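Nucleoside-diphosphate-sugar epimerase (Pseudomonas aeruginosa, PDB 2X4G) probably acts as an NAD(P)-dependent enzyme of the epimerase/dehydratase family, working on nucleotide-linked sugars or related substrates through a Rossmann-type domain. Local coordinates at residues A[186-191]-A[331-336]. Sequence-based numbering, arbitrary orientation.
Sequences GELDIG and IDWFRD
Trp333 lays one face of its indole against the backbone of Leu188 and Asp189, so a helix side chain here packs on peptide groups more than on side chains. With CG anti to the backbone N (chi1 -165°), the indole extends from helix 323-336 to the loop after strand 176-185. Leu188 N sits 3.4 Å above the indole plane, over its centre, and Asp189 N lies over the same face but nearer the rim. Leu188 CA makes a CH-pi contact with the six-membered ring, 3.8 Å from its centroid and 20° off the normal. The Leu188 side chain starts away from the helix, yet its CD2 comes back to the NE1-CD1 side of the indole, on that same side of the plane but out beyond the rim, 3.8 Å from Trp333 CD1; the two side chains cross at about a right angle. At the root of the indole, Glu187 CB meets Trp333 CB at 3.7 Å.

Phe334, one residue on, presents its edge: Asp189 O lies near the ring plane, 3.5 Å from Phe334 CE1. Asp189 OD2 comes within 3.9 Å of Phe334 CZ, the carboxylate and ring planes 47° apart, but the carboxylate's hydrogen bonds go back into its own loop, OD1 to Thr193 OG1 and OD2 to Gly195 N. Glu187 O accepts a bond from His28 NE2 of helix 24-35.

The loop's polar groups are thus bonded within the loop and to helix 24-35, while helix 323-336 meets it through aromatic and van der Waals contact. Asp189 O lies between the two aromatics, near Trp333 CZ3 and at the Phe334 edge, where the C-H rim would be weakly positive.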
# COMPACT_ATOMS: atom_id res chain seq x y z
N GLY A 186 -20.74 -16.83 -5.75
CA GLY A 186 -21.28 -18.18 -5.90
C GLY A 186 -20.31 -19.27 -5.58
O GLY A 186 -19.30 -19.05 -4.96
N GLU A 187 -20.62 -20.48 -6.02
CA GLU A 187 -19.70 -21.61 -5.80
C GLU A 187 -18.60 -21.68 -6.88
O GLU A 187 -18.68 -21.06 -7.94
CB GLU A 187 -20.46 -22.92 -5.72
CG GLU A 187 -21.30 -23.25 -6.94
CD GLU A 187 -22.04 -24.57 -6.82
OE1 GLU A 187 -21.96 -25.22 -5.75
OE2 GLU A 187 -22.75 -24.94 -7.78
N LEU A 188 -17.56 -22.44 -6.58
CA LEU A 188 -16.41 -22.61 -7.45
C LEU A 188 -15.49 -21.38 -7.49
O LEU A 188 -14.93 -21.10 -8.51
CB LEU A 188 -16.83 -23.02 -8.88
CG LEU A 188 -17.90 -24.12 -8.98
CD1 LEU A 188 -18.20 -24.49 -10.41
CD2 LEU A 188 -17.54 -25.36 -8.17
N ASP A 189 -15.32 -20.66 -6.38
CA ASP A 189 -14.55 -19.40 -6.37
C ASP A 189 -13.20 -19.69 -5.73
O ASP A 189 -13.05 -19.58 -4.52
CB ASP A 189 -15.32 -18.32 -5.59
CG ASP A 189 -14.67 -16.95 -5.67
OD1 ASP A 189 -13.81 -16.73 -6.54
OD2 ASP A 189 -15.04 -16.06 -4.85
N ILE A 190 -12.20 -20.06 -6.53
CA ILE A 190 -11.04 -20.71 -5.94
C ILE A 190 -10.19 -19.84 -5.05
O ILE A 190 -9.86 -20.23 -3.93
CB ILE A 190 -10.11 -21.32 -6.95
CG1 ILE A 190 -10.84 -22.30 -7.83
CG2 ILE A 190 -9.01 -22.13 -6.23
CD1 ILE A 190 -9.93 -23.50 -8.13
N GLY A 191 -9.80 -18.67 -5.50
CA GLY A 191 -8.92 -17.83 -4.67
C GLY A 191 -9.16 -17.91 -3.15
O GLY A 191 -8.31 -18.41 -2.42
N ILE A 331 -21.23 -20.17 0.52
CA ILE A 331 -20.86 -20.58 1.86
C ILE A 331 -20.55 -22.07 1.91
O ILE A 331 -19.54 -22.44 2.45
CB ILE A 331 -21.93 -20.22 2.90
CG1 ILE A 331 -21.85 -18.72 3.20
CG2 ILE A 331 -21.71 -21.00 4.20
CD1 ILE A 331 -23.00 -18.21 4.04
N ASP A 332 -21.39 -22.91 1.33
CA ASP A 332 -21.17 -24.36 1.39
C ASP A 332 -19.94 -24.82 0.62
O ASP A 332 -19.19 -25.69 1.08
CB ASP A 332 -22.40 -25.10 0.86
CG ASP A 332 -23.57 -25.05 1.82
OD1 ASP A 332 -23.36 -24.77 3.03
OD2 ASP A 332 -24.71 -25.29 1.37
N TRP A 333 -19.74 -24.25 -0.57
CA TRP A 333 -18.56 -24.55 -1.33
C TRP A 333 -17.31 -24.21 -0.51
O TRP A 333 -16.39 -25.03 -0.40
CB TRP A 333 -18.58 -23.81 -2.68
CG TRP A 333 -17.58 -24.37 -3.58
CD1 TRP A 333 -17.71 -25.46 -4.40
CD2 TRP A 333 -16.25 -23.91 -3.76
NE1 TRP A 333 -16.54 -25.70 -5.09
CE2 TRP A 333 -15.63 -24.76 -4.71
CE3 TRP A 333 -15.52 -22.86 -3.21
CZ2 TRP A 333 -14.30 -24.59 -5.12
CZ3 TRP A 333 -14.19 -22.69 -3.61
CH2 TRP A 333 -13.60 -23.55 -4.56
N PHE A 334 -17.28 -23.03 0.10
CA PHE A 334 -16.10 -22.63 0.87
C PHE A 334 -15.84 -23.58 2.02
O PHE A 334 -14.70 -23.91 2.31
CB PHE A 334 -16.24 -21.20 1.39
CG PHE A 334 -16.11 -20.15 0.33
CD1 PHE A 334 -15.14 -20.24 -0.67
CD2 PHE A 334 -16.95 -19.06 0.33
CE1 PHE A 334 -15.02 -19.29 -1.64
CE2 PHE A 334 -16.83 -18.09 -0.66
CZ PHE A 334 -15.86 -18.21 -1.64
N ARG A 335 -16.91 -24.02 2.66
CA ARG A 335 -16.82 -24.89 3.80
C ARG A 335 -16.30 -26.29 3.41
O ARG A 335 -15.41 -26.81 4.07
CB ARG A 335 -18.18 -24.99 4.50
CG ARG A 335 -18.08 -25.53 5.93
CD ARG A 335 -19.44 -25.56 6.61
NE ARG A 335 -19.78 -24.29 7.26
CZ ARG A 335 -20.91 -23.59 7.06
NH1 ARG A 335 -21.84 -24.02 6.21
NH2 ARG A 335 -21.10 -22.45 7.72
N ASP A 336 -16.84 -26.89 2.35
CA ASP A 336 -16.41 -28.24 1.95
C ASP A 336 -14.93 -28.28 1.58
O ASP A 336 -14.27 -29.32 1.73
CB ASP A 336 -17.23 -28.75 0.76
CG ASP A 336 -18.70 -28.87 1.09
OD1 ASP A 336 -19.55 -28.57 0.21
OD2 ASP A 336 -19.01 -29.25 2.25